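Local coordinates for ferric vibriobactin ABC transporter, periplasmic ferric vibriobactin-binding protein (Vibrio cholerae, PDB 3R5T) that binds the iron-loaded siderophore vibriobactin in the periplasm and probably hands it to an ABC transporter for import, at residues A[5-9]-A[132-137]; A[154-160]-A[192-196]. All blocks are in the same frame, centred on the assembly; numbering follows the deposited sequence.

Contact 1. Residues A[5-9]-A[132-137]. With EDO (1,2-ethanediol), chain E.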
loop_
_atom_site.group_PDB
_atom_site.type_symbol
_atom_site.label_atom_id
_atom_site.label_comp_id
_atom_site.label_asym_id
_atom_site.label_seq_id
_atom_site.Cartn_x
_atom_site.Cartn_y
_atom_site.Cartn_z
ATOM N N TRP A 5 4.815 17.881 -23.380
ATOM C CA TRP A 5 3.497 17.303 -23.597
ATOM C C TRP A 5 3.202 17.519 -25.062
ATOM O O TRP A 5 3.562 18.557 -25.606
ATOM C CB TRP A 5 2.449 18.015 -22.738
ATOM C CG TRP A 5 2.785 17.907 -21.298
ATOM C CD1 TRP A 5 3.545 18.775 -20.572
ATOM C CD2 TRP A 5 2.440 16.832 -20.419
ATOM N NE1 TRP A 5 3.690 18.313 -19.288
ATOM C CE2 TRP A 5 3.005 17.130 -19.163
ATOM C CE3 TRP A 5 1.703 15.653 -20.569
ATOM C CZ2 TRP A 5 2.868 16.287 -18.067
ATOM C CZ3 TRP A 5 1.548 14.819 -19.467
ATOM C CH2 TRP A 5 2.130 15.145 -18.231
ATOM N N PRO A 6 2.564 16.539 -25.716
ATOM C CA PRO A 6 2.141 15.231 -25.200
ATOM C C PRO A 6 3.308 14.353 -24.748
ATOM O O PRO A 6 4.457 14.586 -25.114
ATOM C CB PRO A 6 1.459 14.587 -26.413
ATOM C CG PRO A 6 1.019 15.745 -27.260
ATOM C CD PRO A 6 2.097 16.760 -27.096
ATOM N N ARG A 7 3.003 13.347 -23.940
ATOM C CA ARG A 7 3.974 12.320 -23.594
ATOM C C ARG A 7 3.284 10.961 -23.561
ATOM O O ARG A 7 2.054 10.870 -23.427
ATOM C CB ARG A 7 4.648 12.618 -22.252
ATOM C CG ARG A 7 3.690 12.672 -21.081
ATOM C CD ARG A 7 4.402 12.990 -19.768
ATOM N NE ARG A 7 5.067 14.289 -19.782
ATOM C CZ ARG A 7 5.786 14.773 -18.769
ATOM N NH1 ARG A 7 5.935 14.058 -17.651
ATOM N NH2 ARG A 7 6.370 15.962 -18.869
ATOM N N THR A 8 4.079 9.910 -23.692
ATOM C CA THR A 8 3.580 8.546 -23.701
ATOM C C THR A 8 3.863 7.903 -22.361
ATOM O O THR A 8 4.954 8.033 -21.819
ATOM C CB THR A 8 4.265 7.715 -24.789
ATOM O OG1 THR A 8 3.893 8.219 -26.075
ATOM C CG2 THR A 8 3.871 6.245 -24.680
ATOM N N PHE A 9 2.849 7.231 -21.828
ATOM C CA PHE A 9 2.948 6.505 -20.574
ATOM C C PHE A 9 2.868 5.010 -20.866
ATOM O O PHE A 9 1.954 4.557 -21.581
ATOM C CB PHE A 9 1.801 6.920 -19.637
ATOM C CG PHE A 9 1.852 6.252 -18.290
ATOM C CD1 PHE A 9 2.599 6.806 -17.258
ATOM C CD2 PHE A 9 1.170 5.058 -18.064
ATOM C CE1 PHE A 9 2.647 6.186 -16.010
ATOM C CE2 PHE A 9 1.227 4.434 -16.830
ATOM C CZ PHE A 9 1.977 4.997 -15.799
ATOM N N LEU A 132 5.669 10.803 -13.382
ATOM C CA LEU A 132 5.931 10.868 -14.822
ATOM C C LEU A 132 4.642 11.008 -15.640
ATOM O O LEU A 132 4.655 11.618 -16.705
ATOM C CB LEU A 132 6.753 9.649 -15.278
ATOM C CG LEU A 132 8.163 9.590 -14.676
ATOM C CD1 LEU A 132 8.739 8.170 -14.683
ATOM C CD2 LEU A 132 9.097 10.538 -15.414
ATOM N N ALA A 133 3.531 10.478 -15.137
ATOM C CA ALA A 133 2.263 10.612 -15.838
ATOM C C ALA A 133 1.663 12.009 -15.678
ATOM O O ALA A 133 0.895 12.462 -16.526
ATOM C CB ALA A 133 1.252 9.548 -15.360
ATOM N N THR A 134 2.008 12.693 -14.592
ATOM C CA THR A 134 1.309 13.930 -14.239
ATOM C C THR A 134 2.189 15.177 -14.341
ATOM O O THR A 134 1.721 16.297 -14.089
ATOM C CB THR A 134 0.762 13.849 -12.810
ATOM O OG1 THR A 134 1.840 13.567 -11.907
ATOM C CG2 THR A 134 -0.263 12.732 -12.695
ATOM N N GLY A 135 3.461 14.995 -14.688
ATOM C CA GLY A 135 4.396 16.103 -14.758
ATOM C C GLY A 135 4.753 16.614 -13.380
ATOM O O GLY A 135 5.099 17.787 -13.213
ATOM N N LEU A 136 4.691 15.725 -12.393
ATOM C CA LEU A 136 4.948 16.117 -11.017
ATOM C C LEU A 136 6.230 15.461 -10.505
ATOM O O LEU A 136 6.350 15.107 -9.331
ATOM C CB LEU A 136 3.745 15.798 -10.124
ATOM C CG LEU A 136 2.472 16.568 -10.501
ATOM C CD1 LEU A 136 1.266 16.115 -9.664
ATOM C CD2 LEU A 136 2.704 18.063 -10.340
ATOM N N GLU A 137 7.198 15.318 -11.398
ATOM C CA GLU A 137 8.483 14.705 -11.041
ATOM C C GLU A 137 9.192 15.454 -9.907
ATOM O O GLU A 137 9.792 14.832 -9.024
ATOM C CB GLU A 137 9.388 14.582 -12.276
ATOM C CG GLU A 137 8.759 13.757 -13.401
ATOM C CD GLU A 137 8.011 14.599 -14.445
ATOM O OE1 GLU A 137 7.601 15.741 -14.139
ATOM O OE2 GLU A 137 7.832 14.098 -15.576
HETATM C C1 EDO E . 6.270 7.434 -18.088
HETATM O O1 EDO E . 5.560 8.342 -18.952
HETATM C C2 EDO E . 5.768 6.002 -18.289
HETATM O O2 EDO E . 6.224 5.473 -19.537
HETATM O O HOH W 1 7.390 17.257 -16.425
#
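The indole of Trp-5 turns its edge to the chain leaving helix 123-134: CZ2 lies 3.6 Å from Gly-135 CA, and CH2 is 3.4 Å from Ala-133 O, which sits in the ring plane. The guanidinium of Arg-7 lies over one face of the indole, with Trp-5 CZ2 3.3 Å from the guanidinium plane, near its centre, and NE displaced toward the rim of the indole. The edge of the guanidinium faces Leu-132 O, the carboxylate of Glu-137 and water 1. This joins the small antiparallel hairpin of strands 7-10 and 16-19 to the helix that follows edge strand 113-116 in the N-terminal lobe of this solute-binding protein. Arg-7 NH1 bonds two acceptors, Leu-132 O at 2.9 Å in the guanidinium plane and Glu-137 OE2 at 2.8 Å, the latter a salt bridge on the syn side of the carboxylate with the two planes 49° apart. A bend at chi3 (61°) turns the otherwise extended arginine so that its flat end covers the indole, while NE is held by Val-4 O. The nearby carboxylate probably steadies the positive charge. Gly-135, the first residue past the helix and with positive phi, lies at the indole edge. Farther along the strand, Phe-9 CD1 packs 3.6 Å from Ala-133 CB, and both side chains also touch Ile-114. A 1,2-ethanediol, probably from the crystallisation liquor, fits between Phe-9 and Leu-132 CB and donates from O1 to Thr-8 O. Water 1 links Arg-7 NH2, from which it accepts at 2.9 Å, to Glu-137 OE1.

Contact 2. Residues A[154-160]-A[192-196]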
loop_
_atom_site.group_PDB
_atom_site.type_symbol
_atom_site.label_atom_id
_atom_site.label_comp_id
_atom_site.label_asym_id
_atom_site.label_seq_id
_atom_site.Cartn_x
_atom_site.Cartn_y
_atom_site.Cartn_z
ATOM N N VAL A 154 15.683 7.063 11.265
ATOM C CA VAL A 154 14.974 6.100 12.075
ATOM C C VAL A 154 15.742 4.786 12.153
ATOM O O VAL A 154 15.885 4.193 13.226
ATOM C CB VAL A 154 13.566 5.843 11.499
ATOM C CG1 VAL A 154 12.918 4.671 12.208
ATOM C CG2 VAL A 154 12.701 7.110 11.581
ATOM N N ARG A 155 16.232 4.329 11.010
ATOM C CA ARG A 155 16.983 3.081 10.942
ATOM C C ARG A 155 18.113 3.066 11.972
ATOM O O ARG A 155 18.402 2.029 12.578
ATOM C CB ARG A 155 17.534 2.889 9.524
ATOM C CG ARG A 155 18.249 1.572 9.293
ATOM C CD ARG A 155 18.487 1.355 7.806
ATOM N NE ARG A 155 19.451 2.309 7.262
ATOM C CZ ARG A 155 19.160 3.270 6.391
ATOM N NH1 ARG A 155 17.919 3.429 5.943
ATOM N NH2 ARG A 155 20.123 4.076 5.965
ATOM N N ASP A 156 18.733 4.228 12.172
ATOM C CA ASP A 156 19.870 4.384 13.085
ATOM C C ASP A 156 19.530 4.398 14.574
ATOM O O ASP A 156 20.427 4.303 15.411
ATOM C CB ASP A 156 20.637 5.667 12.751
ATOM C CG ASP A 156 21.479 5.538 11.507
ATOM O OD1 ASP A 156 21.761 4.391 11.094
ATOM O OD2 ASP A 156 21.878 6.593 10.960
ATOM N N VAL A 157 18.256 4.550 14.914
ATOM C CA VAL A 157 17.862 4.586 16.324
ATOM C C VAL A 157 17.005 3.399 16.777
ATOM O O VAL A 157 16.802 3.204 17.978
ATOM C CB VAL A 157 17.123 5.897 16.690
ATOM C CG1 VAL A 157 17.985 7.112 16.371
ATOM C CG2 VAL A 157 15.773 5.969 15.978
ATOM N N LEU A 158 16.498 2.604 15.842
ATOM C CA LEU A 158 15.701 1.449 16.240
ATOM C C LEU A 158 16.569 0.334 16.802
ATOM O O LEU A 158 17.633 0.017 16.267
ATOM C CB LEU A 158 14.883 0.896 15.069
ATOM C CG LEU A 158 13.855 1.798 14.388
ATOM C CD1 LEU A 158 13.168 1.028 13.281
ATOM C CD2 LEU A 158 12.847 2.331 15.386
ATOM N N ASP A 159 16.115 -0.233 17.910
ATOM C CA ASP A 159 16.709 -1.446 18.442
ATOM C C ASP A 159 15.736 -2.589 18.183
ATOM O O ASP A 159 14.947 -2.951 19.054
ATOM C CB ASP A 159 16.990 -1.305 19.941
ATOM C CG ASP A 159 18.219 -0.457 20.234
ATOM O OD1 ASP A 159 18.314 0.078 21.359
ATOM O OD2 ASP A 159 19.093 -0.326 19.350
ATOM N N LEU A 160 15.788 -3.135 16.971
ATOM C CA LEU A 160 14.884 -4.204 16.576
ATOM C C LEU A 160 15.255 -5.520 17.241
ATOM O O LEU A 160 16.415 -5.732 17.608
ATOM C CB LEU A 160 14.906 -4.378 15.059
ATOM C CG LEU A 160 14.401 -3.191 14.237
ATOM C CD1 LEU A 160 14.819 -3.347 12.774
ATOM C CD2 LEU A 160 12.876 -3.041 14.381
ATOM N N SER A 192 13.545 -0.992 4.834
ATOM C CA SER A 192 14.200 0.320 4.778
ATOM C C SER A 192 14.613 0.866 6.140
ATOM O O SER A 192 15.513 1.706 6.215
ATOM C CB SER A 192 13.352 1.350 4.025
ATOM O OG SER A 192 12.266 1.810 4.805
ATOM N N VAL A 193 13.967 0.399 7.208
ATOM C CA VAL A 193 14.396 0.777 8.547
ATOM C C VAL A 193 15.143 -0.342 9.274
ATOM O O VAL A 193 15.246 -0.326 10.500
ATOM C CB VAL A 193 13.233 1.298 9.396
ATOM C CG1 VAL A 193 12.687 2.593 8.786
ATOM C CG2 VAL A 193 12.131 0.242 9.522
ATOM N N GLY A 194 15.635 -1.312 8.507
ATOM C CA GLY A 194 16.557 -2.310 9.028
ATOM C C GLY A 194 15.980 -3.667 9.391
ATOM O O GLY A 194 16.699 -4.519 9.916
ATOM N N VAL A 195 14.687 -3.870 9.140
ATOM C CA VAL A 195 14.095 -5.175 9.383
ATOM C C VAL A 195 14.559 -6.156 8.316
ATOM O O VAL A 195 14.652 -5.801 7.146
ATOM C CB VAL A 195 12.541 -5.113 9.345
ATOM C CG1 VAL A 195 11.960 -6.491 9.613
ATOM C CG2 VAL A 195 12.042 -4.103 10.371
ATOM N N VAL A 196 14.851 -7.384 8.732
ATOM C CA VAL A 196 15.204 -8.448 7.801
ATOM C C VAL A 196 13.976 -9.337 7.648
ATOM O O VAL A 196 13.466 -9.889 8.639
ATOM C CB VAL A 196 16.408 -9.259 8.304
ATOM C CG1 VAL A 196 16.720 -10.369 7.327
ATOM C CG2 VAL A 196 17.628 -8.342 8.528
HETATM O O HOH W 2 17.287 -0.576 12.496
#
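Arg-155 provides the direct polar link in one of its two modelled conformers, its NH1 donating to Ser-192 O over 3.0 Å. The bond is nearly straight (159° at the hydrogen) and runs almost along the C=O axis, with the oxygen at the guanidinium edge and close to its plane. In this conformer CG stands anti to the backbone N (chi1 -176°), which lays the methylenes over the backbone of 192-194 before the bend at chi3 brings NH1 round to the carbonyl; CG comes within 3.6 Å of Val-193 C. Lys-152 NZ, a like charge, then lies near NH2. A second polar link is made by water 2, which donates to Arg-155 O at 2.8 Å and to Val-193 O. Helix 185-192 ends in a Schellman motif with Gly-194 as its C-prime residue: Gly-194 N returns to Gln-191 O and Val-195 N to Leu-190 O. The chain thus turns out of the helix past the end of helix 137-155, in the C-terminal lobe of the binding protein. Apolar contacts fill the rest. Val-193 is set obliquely against two side chains, its CG1 meeting Val-154 CG1 at 4.0 Å while Leu-158 CD1 lies 3.9 Å from its CB. Val-154 also rests on Ile-279 and Leu-283 of helix 272-286. Leu-160 reaches over the turn mainly with CD1, the methyl lying 3.6 Å from Gly-194 C and 3.7 Å from Val-195 CG2; its side chain also touches Phe-286.

Overall arrangement
Contact 1 closes before contact 2 opens along the chain. Their centres are 35 Å apart, with about 19 Å between nearest atoms, and they do not touch. Contact 1 belongs to the lobe built on the five-stranded parallel sheet, contact 2 to the lobe built on the mixed sheet. Helix 137-155 spans the gap: it starts within 132-137 and ends in 154-160, so its two ends lie in the two contacts. A long helix joining two lobes is characteristic of this class of periplasmic binding proteins, which includes the siderophore binders, consistent with limited hinge motion, and the ferric vibriobactin sits in the cleft between the lobes, remote from both contacts.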